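Local coordinates for heme-binding protein A (Haemophilus parasuis 29755, PDB 3TPA) that probably binds glutathione as a member of the GbpA group of bacterial extracellular solute-binding proteins, although it is named for heme binding, at residues R42-K47 with T155-D160; C241-F246 with V488-R493; L264-L269 with Q499-Y504; L269-I274 with F481-N486; D319-Y324 with G417-F422. The protein carries 1 engineered substitution. All blocks are in the same frame, centred on the assembly; numbering follows the deposited sequence.

Contacts 2, 3 and 4 all involve strand 261-276 or its neighbour 478-491, and contact 4 pairs the two, consistent with the strands that connect the lobes in solute-binding proteins of this family. Contact 2 lies at one end, its centre about 24 Å from that of contact 4; contact 3 shares L269 with contact 4, their centres about 12 Å apart. Contact 5 packs beside both, F422 reaching L269 and A320 reaching R266. Contact 1 has one segment in a separate antiparallel sheet, yet its F46 meets F502 of contact 3 ring to ring, CZ to CE2 3.5 Å. Contacts 1 and 5 do not touch, their nearest atoms about 5 Å apart.

Contact 1: R42-K47 with T155-D160; sequences RLVEFK and TTVAMD
The nearest CA atoms are those of E45 and A158, 4.8 Å apart, where strand 44-46 passes a type I beta turn from T156 to M159. No direct hydrogen bond joins the segments; instead A158 CA leans on V44 O at 3.1 Å in a CA-H...O contact. The methyl of A158 points at the strand and sits over one face of the F46 ring, a CH-pi contact with CB 3.9 Å from the ring centroid and 18° off its normal. Alanine suits the place because its one methyl meets both this ring and V44 CG2. Strand 44-46 is an outer strand of the antiparallel sheet that continues with strand 53-63. V157 CG1, anti to its backbone N (chi1 171°), packs on L43 CB at 3.6 Å. Two waters bridge the segments: one links L43 N to V157 O, and the other joins F46 N, E45 OE2 and A158 O. R42 CG, anti to its carbonyl carbon (chi1 -83°), lies 3.3 Å from M159 O, and the chain then bends to bring NE into a salt bridge with E45 OE2, its N-H geometry weak; R42 N donates to E45 OE1, and NH1 to S36 O and S163 OG.

Contact 2: C241-F246 with V488-R493; sequences CDVIDF and VPLNKR
A single beta bridge, V243 with L490, ties strand 243-244, an outer strand of a mixed five-stranded sheet, to the last part of strand 478-491. N491 N donates to D242 O at 2.8 Å in a nearly straight bond (173°), while I244 N reaches P489 O at 3.4 Å, a weak bond. V243 and L490 lie side by side pointing the same way, CG2 to CD2 3.7 Å. I244 CG1, between its backbone N and carbonyl carbon (chi1 66°), lies 3.6 Å from P489 CG, the two side chains crossing at about a right angle. Strand 478-491 probably helps connect the lobes of this family 5 fold, and it finishes here in an Asx turn, N491 OD1 accepting from R493 N. The same R493 makes a salt bridge with D242: NH1 donates to OD1 on its syn side at 3.1 Å, while OD2 lies 3.0 Å from NH1, the two planar groups 48° apart. Aspartate suits the place because OD2 also accepts from V11 N. Next to D242, C241 forms a disulfide with C13, in strand 9-14.

Contact 3: L264-L269 with Q499-Y504; sequences LEREGL and QNPFGY
Q499 and R266 slide past each other in opposite directions, and this is the tight part of the contact. R266 CG, between its backbone N and carbonyl carbon (chi1 62°), lies 3.4 Å from Q499 OE1. That oxygen approaches E265 N to 3.1 Å, at too poor an angle for a hydrogen bond; the amide is held from elsewhere, NE2 donating to N486 O. P501 CG sits over one face of the R266 guanidinium, 3.4 Å above its plane and toward the rim, a rigid, apolar support. L269 CD1 meets F502 CE1 at 3.6 Å. No direct hydrogen bond crosses; three waters bridge the looser part. One, in the guanidinium plane, links R266 NH2 to Q499 O. Two others donate to P501 O, one also donating to E267 O, the other accepting from L269 N. An Asx turn, N500 OD1 accepting from F502 N, shapes the loop. Strand 261-276 pairs with strand 478-491 beside it, R266 NH2 also bonds G49 O, and the F502 ring meets that of F46, in strand 44-46.

Contact 4: L269-I274 with F481-N486; sequences LNLAYI and FAHSIN
Backbone bonds come first: A272 and A482 form an antiparallel hydrogen-bonded pair, A272 N giving to A482 O at 2.8 Å. In return A272 O accepts twice, from F481 N at 3.1 Å and from A482 N, so that F481 and A482 both face A272 in a classic beta bulge. The strands' N-to-C directions are 150° apart. They are neighbours in the mixed six-stranded sheet, strand 261-276 against strand 478-491. Side-chain polar bonds take over toward N270. H483 ND1 donates to N270 O at 2.8 Å, nearly along the C=O axis and in the ring plane. N270 CG stands between its backbone N and carbonyl carbon (chi1 63°). Asparagine suits the place because its amide offers an acceptor and a donor side by side: OD1 takes S484 N on a lone pair at 3.0 Å, while ND2 donates to S484 OG at 2.7 Å, in the amide plane. A polar atom, A272 O, also lies over the centre of one face of the F481 ring, 3.5 Å above its plane. Apolar packing centres on that ring: CE1 lies 3.6 Å from A272 CB, and the I274 side chain crosses at about a right angle, CD1 3.8 Å from CE2. Y306 of helix 298-306 also packs on F481.

Contact 5: D319-Y324 with G417-F422; sequences DAVLGY and GDPDNF
V321 and P419 meet where the entry to helix 420-427 packs on a type II beta turn from V321 to Y324. V321 splits its two branches between partners: CG1, anti to the backbone N (chi1 -179°), rests 3.6 Å from P419 CD and 3.5 Å from G417 O, while CG2 meets F422 CE2 at 3.6 Å, the two side chains reaching toward each other tip to tip. A beta-branched residue suits this place, since each methyl finds its own neighbour. L322 adds CB, 3.8 Å from P419 CD, and its carbonyl O sits 3.2 Å from P419 CG. No direct hydrogen bond crosses the contact; a water accepts from L322 N and donates to G417 O. Around this first shell, the turn closes with Y324 N bonded to V321 O, and G323, at phi 96°, takes a backbone shape natural to glycine. The ring of F422 is met edge-to-face by F317, L322 touches A462 of helix 458-475, and P419 packs on Y465 in the same helix. D418 secures the helix start, its OD2 paired in a salt bridge with R461 NH1 and its OD1 accepting D420 N at 2.8 Å, on the anti side of the carboxylate.

Contact 1: R42-K47 with T155-D160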
# COMPACT_ATOMS: atom_id res chain seq x y z
N ARG A 42 -11.22 6.38 -11.00
CA ARG A 42 -10.22 5.72 -11.84
C ARG A 42 -10.94 4.91 -12.91
O ARG A 42 -12.14 4.74 -12.84
CB ARG A 42 -9.35 4.78 -10.99
CG ARG A 42 -8.19 5.44 -10.24
CD ARG A 42 -8.62 6.53 -9.25
NE ARG A 42 -9.53 6.01 -8.24
CZ ARG A 42 -10.21 6.77 -7.40
NH1 ARG A 42 -10.06 8.08 -7.46
NH2 ARG A 42 -11.03 6.24 -6.51
N LEU A 43 -10.19 4.41 -13.89
CA LEU A 43 -10.75 3.60 -14.97
C LEU A 43 -11.52 2.40 -14.40
O LEU A 43 -12.68 2.18 -14.73
CB LEU A 43 -9.67 3.14 -15.95
CG LEU A 43 -9.21 4.20 -16.97
CD1 LEU A 43 -7.99 3.74 -17.73
CD2 LEU A 43 -10.36 4.52 -17.94
N VAL A 44 -10.85 1.65 -13.52
CA VAL A 44 -11.50 0.61 -12.71
C VAL A 44 -11.21 0.89 -11.24
O VAL A 44 -10.21 1.53 -10.92
CB VAL A 44 -11.02 -0.81 -13.10
CG1 VAL A 44 -11.20 -1.04 -14.60
CG2 VAL A 44 -9.54 -1.01 -12.69
N GLU A 45 -12.08 0.43 -10.34
CA GLU A 45 -11.96 0.75 -8.92
C GLU A 45 -11.91 -0.53 -8.11
O GLU A 45 -12.50 -1.53 -8.51
CB GLU A 45 -13.18 1.55 -8.45
CG GLU A 45 -13.57 2.71 -9.35
CD GLU A 45 -12.78 3.95 -9.05
OE1 GLU A 45 -13.21 5.05 -9.45
OE2 GLU A 45 -11.72 3.82 -8.40
N PHE A 46 -11.26 -0.52 -6.95
CA PHE A 46 -11.26 -1.71 -6.09
C PHE A 46 -12.65 -1.93 -5.48
O PHE A 46 -13.26 -0.99 -4.99
CB PHE A 46 -10.23 -1.56 -4.96
CG PHE A 46 -8.80 -1.57 -5.42
CD1 PHE A 46 -8.18 -2.74 -5.80
CD2 PHE A 46 -8.06 -0.39 -5.43
CE1 PHE A 46 -6.87 -2.74 -6.21
CE2 PHE A 46 -6.74 -0.39 -5.84
CZ PHE A 46 -6.14 -1.57 -6.23
N LYS A 47 -13.16 -3.15 -5.54
CA LYS A 47 -14.40 -3.45 -4.83
C LYS A 47 -14.17 -3.12 -3.36
O LYS A 47 -13.06 -3.27 -2.87
CB LYS A 47 -14.78 -4.94 -4.98
CG LYS A 47 -15.27 -5.32 -6.38
CD LYS A 47 -15.68 -6.79 -6.46
CE LYS A 47 -16.40 -7.11 -7.76
NZ LYS A 47 -17.75 -6.45 -7.86
N THR A 155 -4.80 -3.95 -11.53
CA THR A 155 -4.94 -3.35 -10.20
C THR A 155 -4.19 -2.02 -10.08
O THR A 155 -4.64 -1.11 -9.39
CB THR A 155 -4.58 -4.31 -9.05
OG1 THR A 155 -3.28 -4.84 -9.26
CG2 THR A 155 -5.56 -5.48 -9.00
N THR A 156 -3.06 -1.89 -10.76
CA THR A 156 -2.38 -0.60 -10.78
C THR A 156 -3.29 0.52 -11.30
O THR A 156 -3.26 1.64 -10.79
CB THR A 156 -1.06 -0.67 -11.57
OG1 THR A 156 -0.20 -1.63 -10.95
CG2 THR A 156 -0.35 0.70 -11.60
N VAL A 157 -4.10 0.20 -12.30
CA VAL A 157 -5.01 1.17 -12.93
C VAL A 157 -6.06 1.72 -11.96
O VAL A 157 -6.61 2.81 -12.17
CB VAL A 157 -5.71 0.54 -14.15
CG1 VAL A 157 -6.82 1.43 -14.69
CG2 VAL A 157 -4.70 0.25 -15.24
N ALA A 158 -6.33 0.96 -10.90
CA ALA A 158 -7.30 1.34 -9.86
C ALA A 158 -6.67 2.17 -8.73
O ALA A 158 -7.36 2.62 -7.81
CB ALA A 158 -7.96 0.08 -9.28
N MET A 159 -5.36 2.37 -8.80
CA MET A 159 -4.69 3.11 -7.74
C MET A 159 -4.94 4.60 -7.87
O MET A 159 -5.19 5.12 -8.97
CB MET A 159 -3.18 2.78 -7.74
CG MET A 159 -2.88 1.32 -7.39
SD MET A 159 -1.10 0.95 -7.49
CE MET A 159 -0.45 2.06 -6.25
N ASP A 160 -4.89 5.28 -6.74
CA ASP A 160 -5.20 6.71 -6.64
C ASP A 160 -4.46 7.63 -7.59
O ASP A 160 -5.05 8.59 -8.10
CB ASP A 160 -5.00 7.19 -5.21
CG ASP A 160 -5.87 6.45 -4.24
OD1 ASP A 160 -5.64 5.25 -4.05
OD2 ASP A 160 -6.78 7.06 -3.67
O HOH W 1 -7.43 4.83 -13.77
O HOH W 2 -9.90 2.31 -6.91

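Contact 2: C241-F246 with V488-R493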
# COMPACT_ATOMS: atom_id res chain seq x y z
N CYS A 241 -16.23 14.11 16.71
CA CYS A 241 -15.59 13.52 15.54
C CYS A 241 -16.39 12.27 15.18
O CYS A 241 -16.86 11.55 16.08
CB CYS A 241 -14.15 13.12 15.84
SG CYS A 241 -12.98 14.49 16.08
N ASP A 242 -16.54 12.01 13.89
CA ASP A 242 -17.16 10.75 13.45
C ASP A 242 -16.12 9.69 13.09
O ASP A 242 -16.38 8.50 13.22
CB ASP A 242 -18.08 11.00 12.27
CG ASP A 242 -19.26 11.85 12.65
OD1 ASP A 242 -20.00 11.44 13.56
OD2 ASP A 242 -19.44 12.92 12.05
N VAL A 243 -14.95 10.13 12.64
CA VAL A 243 -13.86 9.22 12.28
C VAL A 243 -12.58 9.87 12.76
O VAL A 243 -12.47 11.08 12.71
CB VAL A 243 -13.73 9.05 10.74
CG1 VAL A 243 -12.77 7.89 10.37
CG2 VAL A 243 -15.08 8.86 10.07
N ILE A 244 -11.60 9.08 13.20
CA ILE A 244 -10.28 9.62 13.48
C ILE A 244 -9.20 8.78 12.81
O ILE A 244 -9.41 7.61 12.50
CB ILE A 244 -9.98 9.70 15.00
CG1 ILE A 244 -9.91 8.30 15.61
CG2 ILE A 244 -11.03 10.57 15.71
CD1 ILE A 244 -9.31 8.27 17.01
N ASP A 245 -8.04 9.39 12.59
CA ASP A 245 -6.90 8.65 12.07
C ASP A 245 -5.78 8.58 13.12
O ASP A 245 -5.87 9.19 14.18
CB ASP A 245 -6.40 9.23 10.74
CG ASP A 245 -5.79 10.61 10.87
OD1 ASP A 245 -5.89 11.23 11.96
OD2 ASP A 245 -5.23 11.09 9.86
N PHE A 246 -4.75 7.80 12.81
CA PHE A 246 -3.60 7.59 13.70
C PHE A 246 -3.96 7.57 15.19
O PHE A 246 -3.43 8.35 15.97
CB PHE A 246 -2.49 8.61 13.40
CG PHE A 246 -1.92 8.49 11.99
CD1 PHE A 246 -0.95 7.55 11.69
CD2 PHE A 246 -2.39 9.30 10.97
CE1 PHE A 246 -0.44 7.43 10.39
CE2 PHE A 246 -1.88 9.19 9.67
CZ PHE A 246 -0.91 8.26 9.38
N VAL A 488 -9.55 1.67 12.00
CA VAL A 488 -10.38 2.83 11.73
C VAL A 488 -11.41 2.98 12.85
O VAL A 488 -12.43 2.28 12.89
CB VAL A 488 -11.10 2.74 10.37
CG1 VAL A 488 -12.06 3.90 10.20
CG2 VAL A 488 -10.09 2.75 9.21
N PRO A 489 -11.14 3.89 13.80
CA PRO A 489 -12.08 4.12 14.90
C PRO A 489 -13.24 5.01 14.44
O PRO A 489 -13.02 6.15 14.04
CB PRO A 489 -11.22 4.84 15.95
CG PRO A 489 -9.78 4.71 15.46
CD PRO A 489 -9.89 4.65 13.97
N LEU A 490 -14.45 4.49 14.51
CA LEU A 490 -15.63 5.23 14.08
C LEU A 490 -16.57 5.54 15.22
O LEU A 490 -16.73 4.75 16.14
CB LEU A 490 -16.42 4.42 13.06
CG LEU A 490 -15.77 4.03 11.75
CD1 LEU A 490 -16.69 3.06 11.02
CD2 LEU A 490 -15.50 5.27 10.92
N ASN A 491 -17.24 6.68 15.15
CA ASN A 491 -18.38 6.90 16.05
C ASN A 491 -19.52 5.97 15.67
O ASN A 491 -19.68 5.62 14.49
CB ASN A 491 -18.86 8.35 16.05
CG ASN A 491 -19.87 8.62 17.15
OD1 ASN A 491 -21.08 8.39 16.98
ND2 ASN A 491 -19.39 9.07 18.31
N LYS A 492 -20.31 5.57 16.66
CA LYS A 492 -21.37 4.57 16.48
C LYS A 492 -22.42 4.98 15.45
O LYS A 492 -23.14 4.14 14.92
CB LYS A 492 -22.03 4.27 17.83
CG LYS A 492 -23.02 3.11 17.82
CD LYS A 492 -23.68 2.91 19.19
CE LYS A 492 -25.09 3.48 19.21
NZ LYS A 492 -25.79 3.27 20.51
N ARG A 493 -22.52 6.29 15.19
CA ARG A 493 -23.54 6.81 14.27
C ARG A 493 -23.27 6.52 12.80
O ARG A 493 -24.19 6.51 11.99
CB ARG A 493 -23.74 8.33 14.46
CG ARG A 493 -22.82 9.22 13.62
CD ARG A 493 -22.86 10.71 14.01
NE ARG A 493 -23.84 11.50 13.26
CZ ARG A 493 -23.59 12.66 12.64
NH1 ARG A 493 -22.37 13.19 12.66
NH2 ARG A 493 -24.56 13.28 11.99

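Contact 3: L264-L269 with Q499-Y504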
# COMPACT_ATOMS: atom_id res chain seq x y z
N LEU A 264 -13.04 -0.57 13.79
CA LEU A 264 -12.78 -1.52 12.70
C LEU A 264 -11.28 -1.82 12.60
O LEU A 264 -10.44 -0.92 12.77
CB LEU A 264 -13.28 -0.96 11.37
CG LEU A 264 -14.75 -0.53 11.29
CD1 LEU A 264 -15.04 0.12 9.94
CD2 LEU A 264 -15.67 -1.72 11.51
N GLU A 265 -10.94 -3.08 12.32
CA GLU A 265 -9.54 -3.47 12.16
C GLU A 265 -9.36 -4.54 11.10
O GLU A 265 -10.27 -5.31 10.81
CB GLU A 265 -8.98 -4.02 13.48
CG GLU A 265 -9.76 -5.20 14.04
CD GLU A 265 -9.18 -5.69 15.35
OE1 GLU A 265 -9.78 -5.42 16.41
OE2 GLU A 265 -8.11 -6.33 15.33
N ARG A 266 -8.17 -4.55 10.51
CA ARG A 266 -7.77 -5.63 9.61
C ARG A 266 -6.27 -5.54 9.35
O ARG A 266 -5.66 -4.50 9.56
CB ARG A 266 -8.56 -5.59 8.31
CG ARG A 266 -8.37 -4.34 7.48
CD ARG A 266 -9.11 -4.47 6.15
NE ARG A 266 -8.47 -5.47 5.31
CZ ARG A 266 -9.03 -6.03 4.24
NH1 ARG A 266 -8.35 -6.92 3.55
NH2 ARG A 266 -10.26 -5.69 3.86
N GLU A 267 -5.68 -6.63 8.89
CA GLU A 267 -4.24 -6.69 8.67
C GLU A 267 -3.83 -5.76 7.55
O GLU A 267 -4.55 -5.61 6.57
CB GLU A 267 -3.83 -8.14 8.38
CG GLU A 267 -4.22 -9.09 9.53
CD GLU A 267 -3.87 -10.53 9.24
OE1 GLU A 267 -4.03 -10.96 8.09
OE2 GLU A 267 -3.43 -11.24 10.16
N GLY A 268 -2.68 -5.12 7.72
CA GLY A 268 -2.15 -4.27 6.68
C GLY A 268 -1.51 -5.16 5.63
O GLY A 268 -1.17 -6.29 5.91
N LEU A 269 -1.37 -4.64 4.42
CA LEU A 269 -0.70 -5.38 3.34
C LEU A 269 0.79 -5.10 3.43
O LEU A 269 1.37 -4.43 2.58
CB LEU A 269 -1.25 -4.93 1.98
CG LEU A 269 -2.78 -5.00 1.88
CD1 LEU A 269 -3.28 -4.39 0.57
CD2 LEU A 269 -3.30 -6.42 2.06
N GLN A 499 -13.77 -0.94 5.62
CA GLN A 499 -12.34 -0.68 5.74
C GLN A 499 -11.68 -1.11 4.44
O GLN A 499 -12.01 -2.15 3.88
CB GLN A 499 -11.75 -1.45 6.92
CG GLN A 499 -10.79 -0.64 7.76
CD GLN A 499 -10.15 -1.46 8.85
OE1 GLN A 499 -10.67 -2.49 9.26
NE2 GLN A 499 -9.00 -1.01 9.31
N ASN A 500 -10.75 -0.29 3.96
CA ASN A 500 -10.07 -0.51 2.70
C ASN A 500 -8.72 -1.18 2.98
O ASN A 500 -7.97 -0.72 3.82
CB ASN A 500 -9.90 0.85 2.00
CG ASN A 500 -9.08 0.77 0.72
OD1 ASN A 500 -8.20 -0.08 0.57
ND2 ASN A 500 -9.36 1.67 -0.21
N PRO A 501 -8.40 -2.28 2.27
CA PRO A 501 -7.15 -3.02 2.52
C PRO A 501 -5.91 -2.12 2.43
O PRO A 501 -4.91 -2.35 3.12
CB PRO A 501 -7.13 -4.07 1.40
CG PRO A 501 -8.53 -4.20 0.94
CD PRO A 501 -9.14 -2.83 1.12
N PHE A 502 -5.98 -1.10 1.59
CA PHE A 502 -4.84 -0.20 1.39
C PHE A 502 -4.75 0.89 2.46
O PHE A 502 -3.77 1.62 2.53
CB PHE A 502 -4.87 0.40 -0.02
CG PHE A 502 -4.88 -0.65 -1.09
CD1 PHE A 502 -3.71 -1.32 -1.41
CD2 PHE A 502 -6.05 -0.99 -1.74
CE1 PHE A 502 -3.70 -2.31 -2.39
CE2 PHE A 502 -6.06 -1.98 -2.73
CZ PHE A 502 -4.88 -2.65 -3.05
N GLY A 503 -5.78 0.96 3.30
CA GLY A 503 -5.81 1.90 4.41
C GLY A 503 -6.59 3.18 4.15
O GLY A 503 -6.77 4.00 5.06
N TYR A 504 -7.06 3.39 2.93
CA TYR A 504 -7.72 4.66 2.62
C TYR A 504 -9.12 4.73 3.18
O TYR A 504 -9.72 3.71 3.52
CB TYR A 504 -7.73 4.93 1.11
CG TYR A 504 -6.33 4.87 0.56
CD1 TYR A 504 -5.35 5.75 1.01
CD2 TYR A 504 -5.98 3.91 -0.40
CE1 TYR A 504 -4.06 5.69 0.52
CE2 TYR A 504 -4.69 3.84 -0.90
CZ TYR A 504 -3.74 4.73 -0.44
OH TYR A 504 -2.46 4.64 -0.94
O HOH W 3 -12.80 -4.37 4.84
O HOH W 4 -5.19 -3.10 5.71
O HOH W 5 -2.41 -2.06 3.85

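Contact 4: L269-I274 with F481-N486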
# COMPACT_ATOMS: atom_id res chain seq x y z
N LEU A 269 -1.37 -4.64 4.42
CA LEU A 269 -0.70 -5.38 3.34
C LEU A 269 0.79 -5.10 3.43
O LEU A 269 1.37 -4.43 2.58
CB LEU A 269 -1.25 -4.93 1.98
CG LEU A 269 -2.78 -5.00 1.88
CD1 LEU A 269 -3.28 -4.39 0.57
CD2 LEU A 269 -3.30 -6.42 2.06
N ASN A 270 1.41 -5.63 4.48
CA ASN A 270 2.81 -5.36 4.78
C ASN A 270 3.41 -6.57 5.48
O ASN A 270 2.71 -7.53 5.78
CB ASN A 270 2.98 -4.06 5.62
CG ASN A 270 2.32 -4.12 6.99
OD1 ASN A 270 2.16 -5.18 7.57
ND2 ASN A 270 1.94 -2.96 7.52
N LEU A 271 4.72 -6.54 5.71
CA LEU A 271 5.42 -7.63 6.39
C LEU A 271 6.61 -7.06 7.11
O LEU A 271 7.41 -6.31 6.54
CB LEU A 271 5.92 -8.67 5.38
CG LEU A 271 6.76 -9.84 5.96
CD1 LEU A 271 5.92 -10.68 6.91
CD2 LEU A 271 7.39 -10.73 4.84
N ALA A 272 6.74 -7.41 8.39
CA ALA A 272 7.92 -7.07 9.15
C ALA A 272 8.67 -8.37 9.27
O ALA A 272 8.07 -9.39 9.59
CB ALA A 272 7.54 -6.55 10.54
N TYR A 273 9.97 -8.35 9.01
CA TYR A 273 10.73 -9.60 8.97
C TYR A 273 12.15 -9.37 9.43
O TYR A 273 12.59 -8.24 9.52
CB TYR A 273 10.74 -10.19 7.56
CG TYR A 273 11.37 -9.30 6.51
CD1 TYR A 273 12.73 -9.39 6.23
CD2 TYR A 273 10.61 -8.37 5.81
CE1 TYR A 273 13.31 -8.58 5.26
CE2 TYR A 273 11.18 -7.58 4.83
CZ TYR A 273 12.53 -7.68 4.56
OH TYR A 273 13.10 -6.87 3.61
N ILE A 274 12.86 -10.45 9.70
CA ILE A 274 14.29 -10.37 9.92
C ILE A 274 14.95 -10.75 8.60
O ILE A 274 14.76 -11.86 8.11
CB ILE A 274 14.75 -11.32 11.04
CG1 ILE A 274 14.05 -11.02 12.37
CG2 ILE A 274 16.27 -11.30 11.19
CD1 ILE A 274 14.35 -9.60 12.94
N PHE A 481 7.82 -12.30 10.53
CA PHE A 481 7.22 -12.41 11.86
C PHE A 481 5.90 -11.66 12.12
O PHE A 481 5.15 -12.04 13.00
CB PHE A 481 8.25 -12.11 12.97
CG PHE A 481 8.80 -10.70 12.95
CD1 PHE A 481 8.07 -9.65 13.51
CD2 PHE A 481 10.06 -10.43 12.41
CE1 PHE A 481 8.58 -8.35 13.51
CE2 PHE A 481 10.58 -9.13 12.41
CZ PHE A 481 9.83 -8.08 12.96
N ALA A 482 5.61 -10.59 11.37
CA ALA A 482 4.39 -9.84 11.65
C ALA A 482 3.79 -9.13 10.45
O ALA A 482 4.50 -8.73 9.51
CB ALA A 482 4.63 -8.83 12.76
N HIS A 483 2.47 -9.00 10.50
CA HIS A 483 1.78 -8.00 9.71
C HIS A 483 1.22 -6.99 10.70
O HIS A 483 0.80 -7.35 11.80
CB HIS A 483 0.62 -8.62 8.94
CG HIS A 483 0.98 -9.88 8.19
ND1 HIS A 483 1.82 -9.87 7.11
CD2 HIS A 483 0.60 -11.16 8.38
CE1 HIS A 483 1.94 -11.11 6.65
NE2 HIS A 483 1.21 -11.90 7.40
N SER A 484 1.20 -5.71 10.34
CA SER A 484 0.61 -4.74 11.26
C SER A 484 -0.90 -4.82 11.11
O SER A 484 -1.41 -5.36 10.12
CB SER A 484 1.11 -3.33 10.97
OG SER A 484 0.46 -2.81 9.81
N ILE A 485 -1.62 -4.30 12.10
CA ILE A 485 -3.07 -4.16 11.99
C ILE A 485 -3.45 -2.71 11.78
O ILE A 485 -2.96 -1.83 12.49
CB ILE A 485 -3.79 -4.68 13.24
CG1 ILE A 485 -3.68 -6.20 13.31
CG2 ILE A 485 -5.26 -4.25 13.20
CD1 ILE A 485 -4.24 -6.80 14.58
N ASN A 486 -4.33 -2.44 10.82
CA ASN A 486 -4.82 -1.08 10.64
C ASN A 486 -6.13 -0.89 11.38
O ASN A 486 -6.98 -1.78 11.39
CB ASN A 486 -5.04 -0.76 9.15
CG ASN A 486 -3.73 -0.58 8.40
OD1 ASN A 486 -2.79 0.06 8.89
ND2 ASN A 486 -3.66 -1.14 7.19

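Contact 5: D319-Y324 with G417-F422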
# COMPACT_ATOMS: atom_id res chain seq x y z
N ASP A 319 -3.56 -13.01 4.68
CA ASP A 319 -4.52 -13.85 3.98
C ASP A 319 -5.48 -13.08 3.08
O ASP A 319 -6.29 -13.70 2.41
CB ASP A 319 -5.28 -14.77 4.96
CG ASP A 319 -6.31 -14.03 5.83
OD1 ASP A 319 -6.38 -12.79 5.84
OD2 ASP A 319 -7.06 -14.74 6.54
N ALA A 320 -5.37 -11.75 3.03
CA ALA A 320 -6.13 -11.00 2.03
C ALA A 320 -5.51 -11.13 0.63
O ALA A 320 -6.18 -10.83 -0.36
CB ALA A 320 -6.22 -9.55 2.41
N VAL A 321 -4.24 -11.54 0.56
CA VAL A 321 -3.51 -11.55 -0.71
C VAL A 321 -3.64 -12.87 -1.45
O VAL A 321 -3.61 -13.94 -0.84
CB VAL A 321 -2.01 -11.19 -0.53
CG1 VAL A 321 -1.30 -11.18 -1.86
CG2 VAL A 321 -1.84 -9.83 0.14
N LEU A 322 -3.78 -12.80 -2.78
CA LEU A 322 -3.86 -13.98 -3.64
C LEU A 322 -2.65 -14.89 -3.44
O LEU A 322 -1.52 -14.41 -3.42
CB LEU A 322 -3.94 -13.56 -5.11
CG LEU A 322 -4.10 -14.74 -6.07
CD1 LEU A 322 -5.49 -15.34 -5.91
CD2 LEU A 322 -3.86 -14.33 -7.51
N GLY A 323 -2.88 -16.19 -3.31
CA GLY A 323 -1.80 -17.14 -3.11
C GLY A 323 -1.51 -17.52 -1.66
O GLY A 323 -0.71 -18.42 -1.40
N TYR A 324 -2.15 -16.84 -0.72
CA TYR A 324 -1.98 -17.16 0.70
C TYR A 324 -2.15 -18.65 0.93
O TYR A 324 -3.04 -19.26 0.33
CB TYR A 324 -3.01 -16.40 1.55
CG TYR A 324 -2.87 -16.69 3.03
CD1 TYR A 324 -1.95 -15.99 3.81
CD2 TYR A 324 -3.65 -17.65 3.64
CE1 TYR A 324 -1.81 -16.25 5.16
CE2 TYR A 324 -3.52 -17.92 5.00
CZ TYR A 324 -2.60 -17.21 5.75
OH TYR A 324 -2.47 -17.47 7.10
N GLY A 417 -1.19 -4.59 -3.51
CA GLY A 417 -1.68 -5.77 -2.83
C GLY A 417 -1.63 -7.08 -3.60
O GLY A 417 -2.23 -8.06 -3.17
N ASP A 418 -0.93 -7.12 -4.73
CA ASP A 418 -0.80 -8.38 -5.49
C ASP A 418 0.38 -9.21 -4.95
O ASP A 418 1.39 -8.64 -4.55
CB ASP A 418 -0.56 -8.08 -6.97
CG ASP A 418 -0.72 -9.31 -7.84
OD1 ASP A 418 0.25 -10.06 -8.00
OD2 ASP A 418 -1.83 -9.53 -8.36
N PRO A 419 0.26 -10.55 -4.96
CA PRO A 419 1.39 -11.38 -4.52
C PRO A 419 2.68 -11.07 -5.26
O PRO A 419 3.75 -11.15 -4.67
CB PRO A 419 0.92 -12.82 -4.81
CG PRO A 419 -0.23 -12.68 -5.77
CD PRO A 419 -0.88 -11.37 -5.40
N ASP A 420 2.58 -10.71 -6.54
CA ASP A 420 3.75 -10.30 -7.32
C ASP A 420 4.47 -9.11 -6.68
O ASP A 420 5.69 -9.01 -6.74
CB ASP A 420 3.37 -9.93 -8.76
CG ASP A 420 4.55 -9.35 -9.55
OD1 ASP A 420 5.33 -10.13 -10.11
OD2 ASP A 420 4.72 -8.11 -9.59
N ASN A 421 3.71 -8.22 -6.07
CA ASN A 421 4.27 -6.99 -5.50
C ASN A 421 4.74 -7.20 -4.05
O ASN A 421 5.09 -6.24 -3.38
CB ASN A 421 3.24 -5.85 -5.61
CG ASN A 421 3.74 -4.53 -5.08
OD1 ASN A 421 3.16 -3.96 -4.16
ND2 ASN A 421 4.82 -4.02 -5.68
N PHE A 422 4.75 -8.45 -3.60
CA PHE A 422 5.50 -8.85 -2.40
C PHE A 422 6.73 -9.64 -2.87
O PHE A 422 7.86 -9.27 -2.59
CB PHE A 422 4.67 -9.78 -1.48
CG PHE A 422 3.61 -9.10 -0.68
CD1 PHE A 422 3.86 -8.68 0.62
CD2 PHE A 422 2.34 -8.92 -1.19
CE1 PHE A 422 2.87 -8.06 1.40
CE2 PHE A 422 1.33 -8.29 -0.43
CZ PHE A 422 1.60 -7.86 0.86
O HOH W 6 -4.02 -10.24 -3.95